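Long-range contact in epimerase family protein SDR39U1 (Homo sapiens, PDB 4B4O), which is a putative NADP-dependent oxidoreductase of the short-chain dehydrogenase/reductase superfamily, whose substrate is not established: residues M168-P182 / F228-I242. The protein carries 3 engineered substitutions. Sequence-based numbering, arbitrary orientation.
Sequences MGHMLLPFRLGLGGP and FAQTFGAALGRRAFI. Engineered in segment 228-242: Phe232 (natural residue Leu).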
HETATM    1  N   MSE A 168       8.853  -5.310   6.604  1.00 14.91           N
HETATM    2  CA  MSE A 168      10.277  -5.556   6.902  1.00 15.07           C
HETATM    3  C   MSE A 168      10.634  -5.149   8.324  1.00 16.23           C
HETATM    4  O   MSE A 168      11.502  -5.737   8.942  1.00 16.53           O
HETATM    5  CB  MSE A 168      11.177  -4.817   5.908  1.00 14.84           C
HETATM    6  CG  MSE A 168      11.101  -5.442   4.525  1.00 13.88           C
HETATM    7 SE   MSE A 168      12.038  -7.152   4.548  0.75 13.50          SE
HETATM    8  CE  MSE A 168      11.223  -8.050   3.030  1.00 12.60           C
ATOM      9  N   GLY A 169       9.962  -4.140   8.853  1.00 17.02           N
ATOM     10  CA  GLY A 169      10.118  -3.812  10.256  1.00 18.36           C
ATOM     11  C   GLY A 169       9.957  -5.032  11.156  1.00 18.63           C
ATOM     12  O   GLY A 169      10.687  -5.176  12.112  1.00 19.49           O
ATOM     13  N   HIS A 170       8.991  -5.895  10.857  1.00 18.06           N
ATOM     14  CA  HIS A 170       8.753  -7.106  11.638  1.00 18.44           C
ATOM     15  C   HIS A 170       9.621  -8.287  11.279  1.00 17.70           C
ATOM     16  O   HIS A 170       9.889  -9.152  12.134  1.00 18.29           O
ATOM     17  CB  HIS A 170       7.294  -7.533  11.506  1.00 18.45           C
ATOM     18  CG  HIS A 170       6.318  -6.551  12.109  1.00 19.53           C
ATOM     19  ND1 HIS A 170       6.300  -6.262  13.457  1.00 21.09           N
ATOM     20  CD2 HIS A 170       5.298  -5.797  11.517  1.00 19.39           C
ATOM     21  CE1 HIS A 170       5.335  -5.351  13.704  1.00 21.94           C
ATOM     22  NE2 HIS A 170       4.717  -5.059  12.507  1.00 20.84           N
HETATM   23  N   MSE A 171      10.061  -8.359  10.023  1.00 16.56           N
HETATM   24  CA  MSE A 171      10.725  -9.561   9.510  1.00 15.88           C
HETATM   25  C   MSE A 171      12.231  -9.504   9.542  1.00 15.92           C
HETATM   26  O   MSE A 171      12.897 -10.536   9.564  1.00 15.78           O
HETATM   27  CB  MSE A 171      10.313  -9.772   8.058  1.00 14.83           C
HETATM   28  CG  MSE A 171       8.932 -10.424   7.926  1.00 14.80           C
HETATM   29 SE   MSE A 171       8.525 -10.818   6.024  0.75 13.67          SE
HETATM   30  CE  MSE A 171       8.318  -8.926   5.485  1.00 13.49           C
ATOM     31  N   LEU A 172      12.798  -8.307   9.565  1.00 16.26           N
ATOM     32  CA  LEU A 172      14.199  -8.128   9.223  1.00 16.25           C
ATOM     33  C   LEU A 172      15.122  -8.679  10.292  1.00 17.03           C
ATOM     34  O   LEU A 172      16.077  -9.390   9.969  1.00 16.79           O
ATOM     35  CB  LEU A 172      14.477  -6.650   8.985  1.00 16.67           C
ATOM     36  CG  LEU A 172      15.759  -6.159   8.308  1.00 16.78           C
ATOM     37  CD1 LEU A 172      16.007  -6.916   7.014  1.00 15.77           C
ATOM     38  CD2 LEU A 172      15.632  -4.638   8.076  1.00 17.34           C
ATOM     39  N   LEU A 173      14.835  -8.395  11.562  1.00 18.10           N
ATOM     40  CA  LEU A 173      15.693  -8.893  12.644  1.00 19.03           C
ATOM     41  C   LEU A 173      15.640 -10.427  12.763  1.00 18.67           C
ATOM     42  O   LEU A 173      16.684 -11.061  12.826  1.00 18.74           O
ATOM     43  CB  LEU A 173      15.389  -8.217  13.975  1.00 20.50           C
ATOM     44  CG  LEU A 173      16.293  -8.607  15.156  1.00 21.73           C
ATOM     45  CD1 LEU A 173      17.806  -8.467  14.914  1.00 21.87           C
ATOM     46  CD2 LEU A 173      15.878  -7.812  16.378  1.00 23.37           C
ATOM     47  N   PRO A 174      14.439 -11.029  12.750  1.00 18.39           N
ATOM     48  CA  PRO A 174      14.402 -12.482  12.810  1.00 18.22           C
ATOM     49  C   PRO A 174      15.124 -13.150  11.645  1.00 17.21           C
ATOM     50  O   PRO A 174      15.894 -14.086  11.855  1.00 17.39           O
ATOM     51  CB  PRO A 174      12.898 -12.794  12.772  1.00 18.17           C
ATOM     52  CG  PRO A 174      12.261 -11.600  13.377  1.00 18.89           C
ATOM     53  CD  PRO A 174      13.095 -10.442  12.923  1.00 18.62           C
ATOM     54  N   PHE A 175      14.880 -12.680  10.434  1.00 16.30           N
ATOM     55  CA  PHE A 175      15.575 -13.229   9.284  1.00 15.56           C
ATOM     56  C   PHE A 175      17.089 -13.092   9.431  1.00 15.94           C
ATOM     57  O   PHE A 175      17.829 -14.057   9.185  1.00 15.89           O
ATOM     58  CB  PHE A 175      15.110 -12.579   7.977  1.00 14.76           C
ATOM     59  CG  PHE A 175      13.992 -13.303   7.312  1.00 14.25           C
ATOM     60  CD1 PHE A 175      12.680 -13.152   7.743  1.00 14.42           C
ATOM     61  CD2 PHE A 175      14.247 -14.167   6.243  1.00 13.79           C
ATOM     62  CE1 PHE A 175      11.640 -13.840   7.125  1.00 14.13           C
ATOM     63  CE2 PHE A 175      13.204 -14.858   5.619  1.00 13.53           C
ATOM     64  CZ  PHE A 175      11.905 -14.699   6.073  1.00 13.70           C
ATOM     65  N   ARG A 176      17.543 -11.919   9.860  1.00 16.48           N
ATOM     66  CA  ARG A 176      18.960 -11.702  10.104  1.00 17.10           C
ATOM     67  C   ARG A 176      19.557 -12.645  11.128  1.00 17.80           C
ATOM     68  O   ARG A 176      20.751 -12.896  11.101  1.00 18.15           O
ATOM     69  CB  ARG A 176      19.215 -10.261  10.525  1.00 17.87           C
ATOM     70  CG  ARG A 176      19.199  -9.303   9.354  1.00 17.42           C
ATOM     71  CD  ARG A 176      19.365  -7.862   9.803  1.00 18.36           C
ATOM     72  NE  ARG A 176      20.721  -7.609  10.274  1.00 19.45           N
ATOM     73  CZ  ARG A 176      21.100  -6.518  10.948  1.00 20.71           C
ATOM     74  NH1 ARG A 176      20.204  -5.575  11.241  1.00 21.02           N
ATOM     75  NH2 ARG A 176      22.371  -6.360  11.348  1.00 21.84           N
ATOM     76  N   LEU A 177      18.732 -13.158  12.030  1.00 18.12           N
ATOM     77  CA  LEU A 177      19.194 -14.047  13.077  1.00 18.94           C
ATOM     78  C   LEU A 177      19.027 -15.517  12.735  1.00 18.51           C
ATOM     79  O   LEU A 177      19.263 -16.390  13.571  1.00 19.21           O
ATOM     80  CB  LEU A 177      18.467 -13.718  14.393  1.00 19.98           C
ATOM     81  CG  LEU A 177      18.913 -12.438  15.128  1.00 21.02           C
ATOM     82  CD1 LEU A 177      17.942 -12.139  16.249  1.00 22.05           C
ATOM     83  CD2 LEU A 177      20.326 -12.536  15.678  1.00 21.92           C
ATOM     84  N   GLY A 178      18.598 -15.795  11.516  1.00 17.51           N
ATOM     85  CA  GLY A 178      18.392 -17.175  11.070  1.00 17.23           C
ATOM     86  C   GLY A 178      17.078 -17.829  11.516  1.00 17.45           C
ATOM     87  O   GLY A 178      16.956 -19.067  11.466  1.00 17.64           O
ATOM     88  N   LEU A 179      16.100 -16.988  11.885  1.00 17.54           N
ATOM     89  CA  LEU A 179      14.786 -17.439  12.337  1.00 17.96           C
ATOM     90  C   LEU A 179      13.730 -17.286  11.244  1.00 17.15           C
ATOM     91  O   LEU A 179      12.563 -17.558  11.467  1.00 17.52           O
ATOM     92  CB  LEU A 179      14.365 -16.678  13.576  1.00 18.94           C
ATOM     93  CG  LEU A 179      15.280 -16.766  14.803  1.00 20.04           C
ATOM     94  CD1 LEU A 179      14.747 -15.843  15.893  1.00 21.12           C
ATOM     95  CD2 LEU A 179      15.455 -18.182  15.333  1.00 20.73           C
ATOM     96  N   GLY A 180      14.158 -16.896  10.048  1.00 16.21           N
ATOM     97  CA  GLY A 180      13.262 -16.767   8.913  1.00 15.50           C
ATOM     98  C   GLY A 180      12.855 -18.095   8.272  1.00 15.50           C
ATOM     99  O   GLY A 180      13.422 -19.147   8.577  1.00 15.94           O
ATOM    100  N   GLY A 181      11.845 -18.030   7.407  1.00 15.13           N
ATOM    101  CA  GLY A 181      11.391 -19.176   6.648  1.00 15.25           C
ATOM    102  C   GLY A 181      10.005 -18.996   6.062  1.00 15.19           C
ATOM    103  O   GLY A 181       9.378 -17.931   6.196  1.00 14.96           O
ATOM    104  N   PRO A 182       9.493 -20.045   5.404  1.00 15.54           N
ATOM    105  CA  PRO A 182       8.168 -19.956   4.785  1.00 15.65           C
ATOM    106  C   PRO A 182       7.041 -19.857   5.783  1.00 16.42           C
ATOM    107  O   PRO A 182       7.133 -20.402   6.880  1.00 17.23           O
ATOM    108  CB  PRO A 182       8.068 -21.257   3.985  1.00 16.18           C
ATOM    109  CG  PRO A 182       9.025 -22.178   4.630  1.00 16.65           C
ATOM    110  CD  PRO A 182      10.171 -21.309   5.058  1.00 15.93           C
ATOM    111  N   PHE A 228      10.120 -16.042  -1.722  1.00 12.55           N
ATOM    112  CA  PHE A 228      10.483 -14.877  -0.919  1.00 12.16           C
ATOM    113  C   PHE A 228      11.429 -15.200   0.257  1.00 12.30           C
ATOM    114  O   PHE A 228      12.431 -14.521   0.465  1.00 12.21           O
ATOM    115  CB  PHE A 228       9.222 -14.169  -0.367  1.00 12.04           C
ATOM    116  CG  PHE A 228       9.523 -13.180   0.711  1.00 11.93           C
ATOM    117  CD1 PHE A 228      10.052 -11.948   0.389  1.00 11.72           C
ATOM    118  CD2 PHE A 228       9.355 -13.508   2.040  1.00 12.25           C
ATOM    119  CE1 PHE A 228      10.378 -11.041   1.369  1.00 11.84           C
ATOM    120  CE2 PHE A 228       9.693 -12.610   3.039  1.00 12.37           C
ATOM    121  CZ  PHE A 228      10.200 -11.369   2.703  1.00 12.17           C
ATOM    122  N   ALA A 229      11.081 -16.202   1.047  1.00 12.64           N
ATOM    123  CA  ALA A 229      11.882 -16.550   2.211  1.00 12.90           C
ATOM    124  C   ALA A 229      13.285 -16.953   1.784  1.00 12.98           C
ATOM    125  O   ALA A 229      14.281 -16.530   2.381  1.00 13.03           O
ATOM    126  CB  ALA A 229      11.207 -17.660   3.026  1.00 13.46           C
ATOM    127  N   GLN A 230      13.354 -17.782   0.755  1.00 13.18           N
ATOM    128  CA  GLN A 230      14.618 -18.297   0.254  1.00 13.47           C
ATOM    129  C   GLN A 230      15.516 -17.171  -0.286  1.00 13.28           C
ATOM    130  O   GLN A 230      16.683 -17.080   0.083  1.00 13.51           O
ATOM    131  CB  GLN A 230      14.330 -19.360  -0.803  1.00 13.93           C
ATOM    132  CG  GLN A 230      15.544 -19.974  -1.466  1.00 14.46           C
ATOM    133  CD  GLN A 230      15.132 -20.877  -2.675  1.00 15.10           C
ATOM    134  OE1 GLN A 230      14.339 -21.834  -2.543  1.00 15.52           O
ATOM    135  NE2 GLN A 230      15.667 -20.545  -3.877  1.00 15.39           N
ATOM    136  N   THR A 231      14.940 -16.290  -1.102  1.00 13.00           N
ATOM    137  CA  THR A 231      15.665 -15.150  -1.699  1.00 13.00           C
ATOM    138  C   THR A 231      16.121 -14.146  -0.657  1.00 12.89           C
ATOM    139  O   THR A 231      17.176 -13.564  -0.745  1.00 13.21           O
ATOM    140  CB  THR A 231      14.771 -14.392  -2.711  1.00 12.79           C
ATOM    141  OG1 THR A 231      14.278 -15.309  -3.689  1.00 13.07           O
ATOM    142  CG2 THR A 231      15.544 -13.279  -3.442  1.00 13.03           C
ATOM    143  N   PHE A 232      15.300 -13.968   0.368  1.00 12.62           N
ATOM    144  CA  PHE A 232      15.627 -13.055   1.446  1.00 12.72           C
ATOM    145  C   PHE A 232      16.782 -13.604   2.294  1.00 13.16           C
ATOM    146  O   PHE A 232      17.714 -12.871   2.619  1.00 13.53           O
ATOM    147  CB  PHE A 232      14.379 -12.818   2.296  1.00 12.54           C
ATOM    148  CG  PHE A 232      14.485 -11.681   3.260  1.00 12.78           C
ATOM    149  CD1 PHE A 232      15.401 -10.660   3.083  1.00 13.06           C
ATOM    150  CD2 PHE A 232      13.602 -11.606   4.337  1.00 12.95           C
ATOM    151  CE1 PHE A 232      15.459  -9.601   3.985  1.00 13.50           C
ATOM    152  CE2 PHE A 232      13.638 -10.543   5.224  1.00 13.38           C
ATOM    153  CZ  PHE A 232      14.571  -9.545   5.052  1.00 13.65           C
ATOM    154  N   GLY A 233      16.711 -14.883   2.654  1.00 13.26           N
ATOM    155  CA  GLY A 233      17.818 -15.554   3.325  1.00 13.74           C
ATOM    156  C   GLY A 233      19.107 -15.443   2.515  1.00 14.07           C
ATOM    157  O   GLY A 233      20.153 -15.040   3.051  1.00 14.54           O
ATOM    158  N   ALA A 234      19.032 -15.740   1.223  1.00 14.01           N
ATOM    159  CA  ALA A 234      20.203 -15.624   0.362  1.00 14.54           C
ATOM    160  C   ALA A 234      20.754 -14.206   0.427  1.00 14.77           C
ATOM    161  O   ALA A 234      21.944 -14.026   0.615  1.00 15.43           O
ATOM    162  CB  ALA A 234      19.896 -16.051  -1.075  1.00 14.63           C
ATOM    163  N   ALA A 235      19.905 -13.201   0.337  1.00 14.36           N
ATOM    164  CA  ALA A 235      20.379 -11.812   0.303  1.00 14.75           C
ATOM    165  C   ALA A 235      21.052 -11.402   1.593  1.00 15.20           C
ATOM    166  O   ALA A 235      21.898 -10.509   1.592  1.00 15.93           O
ATOM    167  CB  ALA A 235      19.239 -10.838  -0.017  1.00 14.28           C
ATOM    168  N   LEU A 236      20.645 -12.014   2.704  1.00 14.95           N
ATOM    169  CA  LEU A 236      21.238 -11.700   4.025  1.00 15.54           C
ATOM    170  C   LEU A 236      22.395 -12.641   4.385  1.00 16.09           C
ATOM    171  O   LEU A 236      23.089 -12.429   5.364  1.00 16.77           O
ATOM    172  CB  LEU A 236      20.158 -11.780   5.120  1.00 15.23           C
ATOM    173  CG  LEU A 236      18.978 -10.807   5.010  1.00 14.86           C
ATOM    174  CD1 LEU A 236      17.834 -11.304   5.893  1.00 14.62           C
ATOM    175  CD2 LEU A 236      19.381  -9.375   5.309  1.00 15.53           C
ATOM    176  N   GLY A 237      22.577 -13.685   3.583  1.00 15.91           N
ATOM    177  CA  GLY A 237      23.568 -14.724   3.866  1.00 16.44           C
ATOM    178  C   GLY A 237      23.210 -15.608   5.061  1.00 16.36           C
ATOM    179  O   GLY A 237      24.080 -15.965   5.849  1.00 17.01           O
ATOM    180  N   ARG A 238      21.933 -15.963   5.180  1.00 15.72           N
ATOM    181  CA  ARG A 238      21.444 -16.680   6.347  1.00 15.82           C
ATOM    182  C   ARG A 238      20.594 -17.855   5.998  1.00 15.51           C
ATOM    183  O   ARG A 238      19.872 -17.856   4.979  1.00 15.01           O
ATOM    184  CB  ARG A 238      20.552 -15.768   7.176  1.00 15.72           C
ATOM    185  CG  ARG A 238      21.175 -14.800   8.141  1.00 16.40           C
ATOM    186  CD  ARG A 238      22.156 -15.339   9.150  1.00 17.25           C
ATOM    187  NE  ARG A 238      22.683 -14.056   9.606  1.00 17.89           N
ATOM    188  CZ  ARG A 238      23.793 -13.439   9.236  1.00 18.40           C
ATOM    189  NH1 ARG A 238      24.717 -14.024   8.498  1.00 18.49           N
ATOM    190  NH2 ARG A 238      23.973 -12.217   9.725  1.00 19.08           N
ATOM    191  N   ARG A 239      20.628 -18.831   6.891  1.00 31.64           N
ATOM    192  CA  ARG A 239      19.652 -19.913   6.942  1.00 30.73           C
ATOM    193  C   ARG A 239      18.241 -19.336   7.047  1.00 27.89           C
ATOM    194  O   ARG A 239      18.005 -18.464   7.873  1.00 27.15           O
ATOM    195  CB  ARG A 239      19.901 -20.764   8.200  1.00 32.27           C
ATOM    196  CG  ARG A 239      21.327 -21.294   8.406  1.00 35.52           C
ATOM    197  CD  ARG A 239      21.506 -22.010   9.754  1.00 37.00           C
ATOM    198  NE  ARG A 239      21.064 -21.171  10.891  1.00 35.79           N
ATOM    199  CZ  ARG A 239      21.842 -20.683  11.883  1.00 37.41           C
ATOM    200  NH1 ARG A 239      23.157 -20.929  11.950  1.00 40.39           N
ATOM    201  NH2 ARG A 239      21.279 -19.921  12.838  1.00 36.28           N
ATOM    202  N   ALA A 240      17.316 -19.783   6.192  1.00 26.61           N
ATOM    203  CA  ALA A 240      15.896 -19.402   6.305  1.00 24.29           C
ATOM    204  C   ALA A 240      14.982 -20.645   6.195  1.00 24.20           C
ATOM    205  O   ALA A 240      14.097 -20.714   5.348  1.00 23.08           O
ATOM    206  CB  ALA A 240      15.534 -18.341   5.288  1.00 22.76           C
ATOM    207  N   PHE A 241      15.196 -21.594   7.116  1.00 25.60           N
ATOM    208  CA  PHE A 241      14.642 -22.945   7.045  1.00 26.42           C
ATOM    209  C   PHE A 241      13.480 -23.226   7.986  1.00 25.62           C
ATOM    210  O   PHE A 241      12.966 -24.331   7.998  1.00 26.47           O
ATOM    211  CB  PHE A 241      15.743 -23.936   7.394  1.00 29.08           C
ATOM    212  CG  PHE A 241      16.994 -23.750   6.598  1.00 30.49           C
ATOM    213  CD1 PHE A 241      16.955 -23.200   5.299  1.00 29.64           C
ATOM    214  CD2 PHE A 241      18.222 -24.160   7.112  1.00 32.98           C
ATOM    215  CE1 PHE A 241      18.108 -23.035   4.557  1.00 31.18           C
ATOM    216  CE2 PHE A 241      19.382 -24.008   6.366  1.00 34.66           C
ATOM    217  CZ  PHE A 241      19.323 -23.446   5.092  1.00 33.76           C
ATOM    218  N   ILE A 242      13.075 -22.243   8.769  1.00 24.30           N
ATOM    219  CA  ILE A 242      12.099 -22.463   9.846  1.00 23.95           C
ATOM    220  C   ILE A 242      10.678 -22.045   9.445  1.00 22.23           C
ATOM    221  O   ILE A 242      10.376 -20.859   9.429  1.00 20.91           O
ATOM    222  CB  ILE A 242      12.499 -21.700  11.122  1.00 24.09           C
ATOM    223  CG1 ILE A 242      13.855 -22.197  11.603  1.00 26.15           C
ATOM    224  CG2 ILE A 242      11.450 -21.894  12.204  1.00 23.88           C
ATOM    225  CD1 ILE A 242      14.296 -21.538  12.873  1.00 26.71           C
TER
HETATM  226  O   HOH W   1      16.524 -16.419   8.251  1.00  2.00           O
HETATM  227  O   HOH W   2      16.949 -21.271   9.592  1.00  2.00           O
HETATM  228  O   HOH W   3      18.596 -20.945  12.970  1.00  2.00           O
HETATM  229  O   HOH W   4       9.937 -18.237  10.051  1.00  2.00           O
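Phe175, on the last turn of helix 168-176, is a knob in the hole formed by Phe228, Ala229, Phe232 and Leu236 of helix 228-236. Its ring lies obliquely to that of Phe232, planes at 34° and centroids 4.5 Å apart, and Gly180 CA lies over the centre of the opposite face, where any side chain on Gly180 would collide with the ring. Phe232, an engineered replacement for leucine, also meets selenomethionine Met168, whose bend at chi2 (-72°) helps bring SE within 4.3 Å of the Phe232 ring centroid, a Met-aromatic contact, and CE to the edge of the Phe228 ring; Leu288 of helix 284-293 touches all three. Small Ala229 lets Gly181 come close (CB to Gly181 C 3.5 Å). Were Phe175 an alanine, the hole would probably be left unfilled and Phe232 without its ring partner.

Polar links join the loops beyond. Arg238 NE donates to Arg176 O (2.7 Å); this oxygen lies in the guanidinium plane, while NE is tilted from the carbonyl plane. Ile242 N donates a backbone hydrogen bond to Gly180 O (3.1 Å). One water donates to Phe175 O and Arg239 O while accepting from Gly180 N, tying the two loops together.

Gly178 and Gly237, with the positive phi that glycine tolerates easily, end the helices in Schellman motifs. The axes of 168-176 and 228-236 cross at -61°, a single-knob crossing that joins helix 225-236 to the helix following strand 151-161 of the Rossmann-type sheet.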